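Local structure of hypothetical protein BP2299 (Bordetella pertussis Tohama I, 2FQP) at residues G32-S37 against V75-I80; T47-L52 against N81-E86. The protein is of unknown function but folds as a small cupin domain, a double-stranded beta-helix, and binds a zinc ion. All blocks are in the same frame, centred on the assembly; numbering follows the deposited sequence.

Contact 1. Residues G32-S37 against V75-I80; sequences GWHRHS and VEHNVI. With ZN (zinc ion), chain E.
Val75 meets His36 where a short antiparallel pairing brings three zinc-binding histidines together. The O of Val75 accepts a nearly straight bond from His36 N at 2.8 Å, and Val75 CG1 lies against His36 CD2 and over the centre of one face of the His77 imidazole. Glu76 shares a sheet face with Arg35, opposite the one that carries His34 and His77. Its OE1 receives the indole N-H of Trp33 in the ring plane, NE1 to OE1 3.2 Å and almost linear at 173°, on the anti side of the carboxylate; OE2 forms a long salt bridge with Arg35 NE. His77 and His34 form a hydrogen-bonded antiparallel pair, and His77 CA sits over the six-membered ring of Trp33 in a CH-pi contact, 3.9 Å from the centroid. A chi1 of 62° sets His77 CG on the metal side. Zinc is bound by His77 NE2 at 2.3 Å and by His34 NE2 and His36 NE2 at 2.0 Å each; three waters complete six ligands. His34-X-His36 matches the HXH of cupin motif 1, and His77 the histidine of motif 2. A second shell steadies His34, whose ND1 donates to Gly32 O at 2.9 Å. Asn78 takes a weak bond from Gly32 N on OD1, while its ND2 reaches Glu53 and Glu30. Val79 CG2 lies over the other face of the His77 ring. Strand 76-80 thus runs between the short edge strand 34-35 and strand 48-54, while Tyr40 of strand 40-44 stacks on His36.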
loop_
_atom_site.group_PDB
_atom_site.type_symbol
_atom_site.label_atom_id
_atom_site.label_comp_id
_atom_site.label_asym_id
_atom_site.label_seq_id
_atom_site.Cartn_x
_atom_site.Cartn_y
_atom_site.Cartn_z
ATOM N N GLY A 32 -20.029 4.436 -3.531
ATOM C CA GLY A 32 -21.339 4.104 -2.961
ATOM C C GLY A 32 -21.145 3.829 -1.487
ATOM O O GLY A 32 -20.017 3.565 -1.030
ATOM N N TRP A 33 -22.215 3.918 -0.728
ATOM C CA TRP A 33 -22.138 3.630 0.690
ATOM C C TRP A 33 -21.756 2.167 0.898
ATOM O O TRP A 33 -22.231 1.292 0.206
ATOM C CB TRP A 33 -23.479 3.893 1.357
ATOM C CG TRP A 33 -23.378 4.076 2.840
ATOM C CD1 TRP A 33 -23.464 3.110 3.804
ATOM C CD2 TRP A 33 -23.183 5.316 3.527
ATOM N NE1 TRP A 33 -23.330 3.676 5.061
ATOM C CE2 TRP A 33 -23.186 5.034 4.913
ATOM C CE3 TRP A 33 -23.053 6.637 3.110
ATOM C CZ2 TRP A 33 -23.007 6.021 5.873
ATOM C CZ3 TRP A 33 -22.888 7.636 4.097
ATOM C CH2 TRP A 33 -22.864 7.309 5.439
ATOM N N HIS A 34 -20.954 1.925 1.911
ATOM C CA HIS A 34 -20.532 0.591 2.303
ATOM C C HIS A 34 -20.113 0.586 3.783
ATOM O O HIS A 34 -19.841 1.641 4.379
ATOM C CB HIS A 34 -19.391 0.103 1.397
ATOM C CG HIS A 34 -18.173 0.967 1.421
ATOM N ND1 HIS A 34 -18.125 2.167 0.743
ATOM C CD2 HIS A 34 -16.967 0.824 2.029
ATOM C CE1 HIS A 34 -16.928 2.716 0.914
ATOM N NE2 HIS A 34 -16.203 1.916 1.674
ATOM N N ARG A 35 -20.045 -0.607 4.359
ATOM C CA ARG A 35 -19.591 -0.792 5.726
ATOM C C ARG A 35 -18.309 -1.629 5.676
ATOM O O ARG A 35 -18.312 -2.677 5.054
ATOM C CB ARG A 35 -20.617 -1.551 6.559
ATOM C CG ARG A 35 -20.165 -1.800 7.999
ATOM C CD ARG A 35 -21.222 -2.522 8.846
ATOM N NE ARG A 35 -20.936 -2.381 10.273
ATOM C CZ ARG A 35 -19.987 -3.041 10.934
ATOM N NH1 ARG A 35 -19.203 -3.911 10.311
ATOM N NH2 ARG A 35 -19.823 -2.822 12.245
ATOM N N HIS A 36 -17.268 -1.206 6.370
ATOM C CA HIS A 36 -16.042 -1.994 6.433
ATOM C C HIS A 36 -16.179 -3.069 7.470
ATOM O O HIS A 36 -16.332 -2.762 8.642
ATOM C CB HIS A 36 -14.867 -1.114 6.767
ATOM C CG HIS A 36 -14.409 -0.345 5.593
ATOM N ND1 HIS A 36 -13.517 -0.864 4.680
ATOM C CD2 HIS A 36 -14.802 0.857 5.110
ATOM C CE1 HIS A 36 -13.362 0.007 3.697
ATOM N NE2 HIS A 36 -14.127 1.061 3.941
ATOM N N SER A 37 -16.068 -4.322 7.019
ATOM C CA SER A 37 -16.218 -5.496 7.909
ATOM C C SER A 37 -14.903 -5.945 8.560
ATOM O O SER A 37 -14.897 -6.792 9.481
ATOM C CB SER A 37 -16.839 -6.656 7.115
ATOM O OG SER A 37 -15.930 -7.124 6.152
ATOM N N VAL A 75 -16.306 1.237 10.022
ATOM C CA VAL A 75 -16.469 2.460 9.243
ATOM C C VAL A 75 -17.615 2.304 8.262
ATOM O O VAL A 75 -17.708 1.310 7.564
ATOM C CB VAL A 75 -15.144 2.810 8.491
ATOM C CG1 VAL A 75 -15.359 3.916 7.504
ATOM C CG2 VAL A 75 -14.070 3.172 9.517
ATOM N N GLU A 76 -18.500 3.284 8.249
ATOM C CA GLU A 76 -19.614 3.354 7.274
ATOM C C GLU A 76 -19.478 4.665 6.581
ATOM O O GLU A 76 -19.444 5.706 7.228
ATOM C CB GLU A 76 -20.978 3.271 7.945
ATOM C CG GLU A 76 -21.254 1.948 8.625
ATOM C CD GLU A 76 -22.751 1.563 8.624
ATOM O OE1 GLU A 76 -23.590 2.188 7.899
ATOM O OE2 GLU A 76 -23.072 0.614 9.363
ATOM N N HIS A 77 -19.351 4.631 5.260
ATOM C CA HIS A 77 -19.210 5.852 4.488
ATOM C C HIS A 77 -19.361 5.662 2.981
ATOM O O HIS A 77 -19.450 4.548 2.493
ATOM C CB HIS A 77 -17.836 6.489 4.762
ATOM C CG HIS A 77 -16.667 5.642 4.361
ATOM N ND1 HIS A 77 -15.371 6.009 4.664
ATOM C CD2 HIS A 77 -16.580 4.462 3.705
ATOM C CE1 HIS A 77 -14.534 5.110 4.185
ATOM N NE2 HIS A 77 -15.233 4.152 3.608
ATOM N N ASN A 78 -19.397 6.799 2.287
ATOM C CA ASN A 78 -19.309 6.905 0.867
ATOM C C ASN A 78 -18.044 7.727 0.608
ATOM O O ASN A 78 -17.785 8.706 1.283
ATOM C CB ASN A 78 -20.524 7.578 0.238
ATOM C CG ASN A 78 -20.383 7.727 -1.295
ATOM O OD1 ASN A 78 -19.895 6.824 -1.947
ATOM N ND2 ASN A 78 -20.780 8.898 -1.842
ATOM N N VAL A 79 -17.243 7.314 -0.360
ATOM C CA VAL A 79 -16.017 8.015 -0.633
ATOM C C VAL A 79 -16.056 8.519 -2.059
ATOM O O VAL A 79 -16.327 7.756 -2.940
ATOM C CB VAL A 79 -14.805 7.060 -0.532
ATOM C CG1 VAL A 79 -13.512 7.764 -0.887
ATOM C CG2 VAL A 79 -14.698 6.511 0.868
ATOM N N ILE A 80 -15.711 9.775 -2.244
ATOM C CA ILE A 80 -15.834 10.469 -3.504
ATOM C C ILE A 80 -14.494 11.074 -3.893
ATOM O O ILE A 80 -13.776 11.635 -3.059
ATOM C CB ILE A 80 -16.895 11.611 -3.420
ATOM C CG1 ILE A 80 -18.309 11.050 -3.250
ATOM C CG2 ILE A 80 -16.888 12.505 -4.665
ATOM C CD1 ILE A 80 -19.294 12.100 -2.741
HETATM ZN ZN ZN E . -14.384 2.393 2.415
HETATM O O HOH W 1 -13.457 1.037 0.677
HETATM O O HOH W 2 -14.031 3.417 0.424
HETATM O O HOH W 3 -12.416 2.896 2.307
#

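Contact 2. Residues T47-L52 against N81-E86; sequences TGPLLL and NPSDTE
Pro82 and Pro49 meet ring against ring, their CG atoms 4.0 Å apart and the two side chains crossing at a slant. Pro82 gives up more surface here than any other residue of the pair of segments: its CD comes 3.4 Å from Pro49 O and also reaches the backbone of Leu50 and Leu51. Ser83 OG meets the same corner of the Pro49 ring, 3.7 Å from Pro49 CG. No direct hydrogen bond joins the segments. A water bridges Asn81 OD1, to which it donates at 2.8 Å, and Ser83 OG, from which it accepts; its link to Pro49 O, at 2.5 Å, is unusually short and so doubtful in detail. The loop that leaves strand 76-80 opens with an Asx turn, in which Ser83 N donates to Asn81 OD1 at 3.2 Å from well above the plane of the amide. Asn81 OD1 therefore serves both the turn and the water. The other end of the same amide is fixed by ND2, which donates to Thr85 O at 2.9 Å in the amide plane and also to Pro26 O. Leu50 CD2 approaches Asn81 CA at 4.2 Å, and the Leu50 side chain also packs on Phe87 and Phe89 of strand 87-94.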
loop_
_atom_site.group_PDB
_atom_site.type_symbol
_atom_site.label_atom_id
_atom_site.label_comp_id
_atom_site.label_asym_id
_atom_site.label_seq_id
_atom_site.Cartn_x
_atom_site.Cartn_y
_atom_site.Cartn_z
ATOM N N THR A 47 -1.653 11.505 -4.900
ATOM C CA THR A 47 -1.740 12.581 -3.900
ATOM C C THR A 47 -2.915 13.449 -4.282
ATOM O O THR A 47 -2.999 13.940 -5.434
ATOM C CB THR A 47 -0.460 13.391 -3.876
ATOM O OG1 THR A 47 0.609 12.531 -3.458
ATOM C CG2 THR A 47 -0.575 14.615 -2.940
ATOM N N GLY A 48 -3.832 13.643 -3.357
ATOM C CA GLY A 48 -5.014 14.439 -3.660
ATOM C C GLY A 48 -6.076 14.326 -2.605
ATOM O O GLY A 48 -5.962 13.464 -1.723
ATOM N N PRO A 49 -7.110 15.180 -2.692
ATOM C CA PRO A 49 -8.223 15.150 -1.733
ATOM C C PRO A 49 -9.194 13.983 -2.018
ATOM O O PRO A 49 -9.386 13.571 -3.181
ATOM C CB PRO A 49 -8.913 16.505 -1.976
ATOM C CG PRO A 49 -8.710 16.756 -3.427
ATOM C CD PRO A 49 -7.283 16.246 -3.693
ATOM N N LEU A 50 -9.790 13.449 -0.957
ATOM C CA LEU A 50 -10.960 12.614 -1.068
ATOM C C LEU A 50 -12.036 13.270 -0.239
ATOM O O LEU A 50 -11.726 13.954 0.743
ATOM C CB LEU A 50 -10.708 11.198 -0.546
ATOM C CG LEU A 50 -9.902 10.265 -1.465
ATOM C CD1 LEU A 50 -9.901 8.922 -0.834
ATOM C CD2 LEU A 50 -10.400 10.205 -2.878
ATOM N N LEU A 51 -13.289 13.077 -0.652
ATOM C CA LEU A 51 -14.409 13.634 0.068
ATOM C C LEU A 51 -15.065 12.451 0.749
ATOM O O LEU A 51 -15.468 11.494 0.074
ATOM C CB LEU A 51 -15.357 14.341 -0.901
ATOM C CG LEU A 51 -16.644 14.920 -0.311
ATOM C CD1 LEU A 51 -16.333 15.877 0.804
ATOM C CD2 LEU A 51 -17.435 15.630 -1.398
ATOM N N LEU A 52 -15.122 12.487 2.072
ATOM C CA LEU A 52 -15.668 11.363 2.846
ATOM C C LEU A 52 -17.013 11.739 3.429
ATOM O O LEU A 52 -17.126 12.711 4.187
ATOM C CB LEU A 52 -14.718 10.944 3.955
ATOM C CG LEU A 52 -13.271 10.683 3.556
ATOM C CD1 LEU A 52 -12.380 10.604 4.805
ATOM C CD2 LEU A 52 -13.208 9.425 2.729
ATOM N N ASN A 81 -14.161 10.988 -5.177
ATOM C CA ASN A 81 -13.015 11.668 -5.762
ATOM C C ASN A 81 -13.493 13.003 -6.374
ATOM O O ASN A 81 -14.084 12.997 -7.454
ATOM C CB ASN A 81 -12.421 10.815 -6.881
ATOM C CG ASN A 81 -11.318 11.506 -7.612
ATOM O OD1 ASN A 81 -10.702 12.457 -7.105
ATOM N ND2 ASN A 81 -11.029 11.024 -8.829
ATOM N N PRO A 82 -13.223 14.124 -5.701
ATOM C CA PRO A 82 -13.769 15.400 -6.173
ATOM C C PRO A 82 -12.924 16.063 -7.274
ATOM O O PRO A 82 -13.248 17.172 -7.722
ATOM C CB PRO A 82 -13.726 16.249 -4.920
ATOM C CG PRO A 82 -12.479 15.793 -4.216
ATOM C CD PRO A 82 -12.427 14.296 -4.454
ATOM N N SER A 83 -11.850 15.409 -7.692
ATOM C CA SER A 83 -10.903 15.995 -8.629
ATOM C C SER A 83 -11.249 15.665 -10.081
ATOM O O SER A 83 -12.097 14.842 -10.360
ATOM C CB SER A 83 -9.487 15.530 -8.318
ATOM O OG SER A 83 -9.054 16.045 -7.068
ATOM N N ASP A 84 -10.518 16.312 -10.997
ATOM C CA ASP A 84 -10.724 16.188 -12.426
ATOM C C ASP A 84 -9.893 15.062 -13.052
ATOM O O ASP A 84 -9.882 14.915 -14.279
ATOM C CB ASP A 84 -10.334 17.500 -13.109
ATOM C CG ASP A 84 -11.305 18.634 -12.803
ATOM O OD1 ASP A 84 -12.522 18.366 -12.654
ATOM O OD2 ASP A 84 -10.844 19.799 -12.729
ATOM N N THR A 85 -9.186 14.302 -12.212
ATOM C CA THR A 85 -8.317 13.261 -12.636
ATOM C C THR A 85 -8.541 12.041 -11.756
ATOM O O THR A 85 -9.087 12.143 -10.644
ATOM C CB THR A 85 -6.832 13.696 -12.492
ATOM O OG1 THR A 85 -6.604 14.201 -11.162
ATOM C CG2 THR A 85 -6.507 14.771 -13.515
ATOM N N GLU A 86 -8.085 10.903 -12.262
ATOM C CA GLU A 86 -8.293 9.610 -11.613
ATOM C C GLU A 86 -7.559 9.606 -10.307
ATOM O O GLU A 86 -6.450 10.144 -10.235
ATOM C CB GLU A 86 -7.758 8.492 -12.502
ATOM C CG GLU A 86 -7.970 7.089 -11.962
ATOM C CD GLU A 86 -7.642 6.018 -12.976
ATOM O OE1 GLU A 86 -6.703 6.232 -13.757
ATOM O OE2 GLU A 86 -8.335 4.970 -13.000
HETATM O O HOH W 4 -8.703 13.795 -5.600
#

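How the contacts relate
The centres of the two contacts lie about 16 Å apart, yet one run of chain serves both, since strand 76-80 of contact 1 passes directly into the 81-86 loop of contact 2. In chain order the segments alternate, 32-37, 47-52, 75-80, 81-86, so neither contact closes before the other opens. Strands 76-80 and 48-54 are neighbours in the four-stranded sheet, and the contacts touch where Ile80 O lies 2.8 Å from Leu51 N, probably hydrogen-bonded, with Val79 packing on Leu50 and Leu52. Strand 76-80 carries His77 near its start and the loop after it begins at Asn81, which fits the H(X)3N end of cupin motif 2, so the two contacts share that motif.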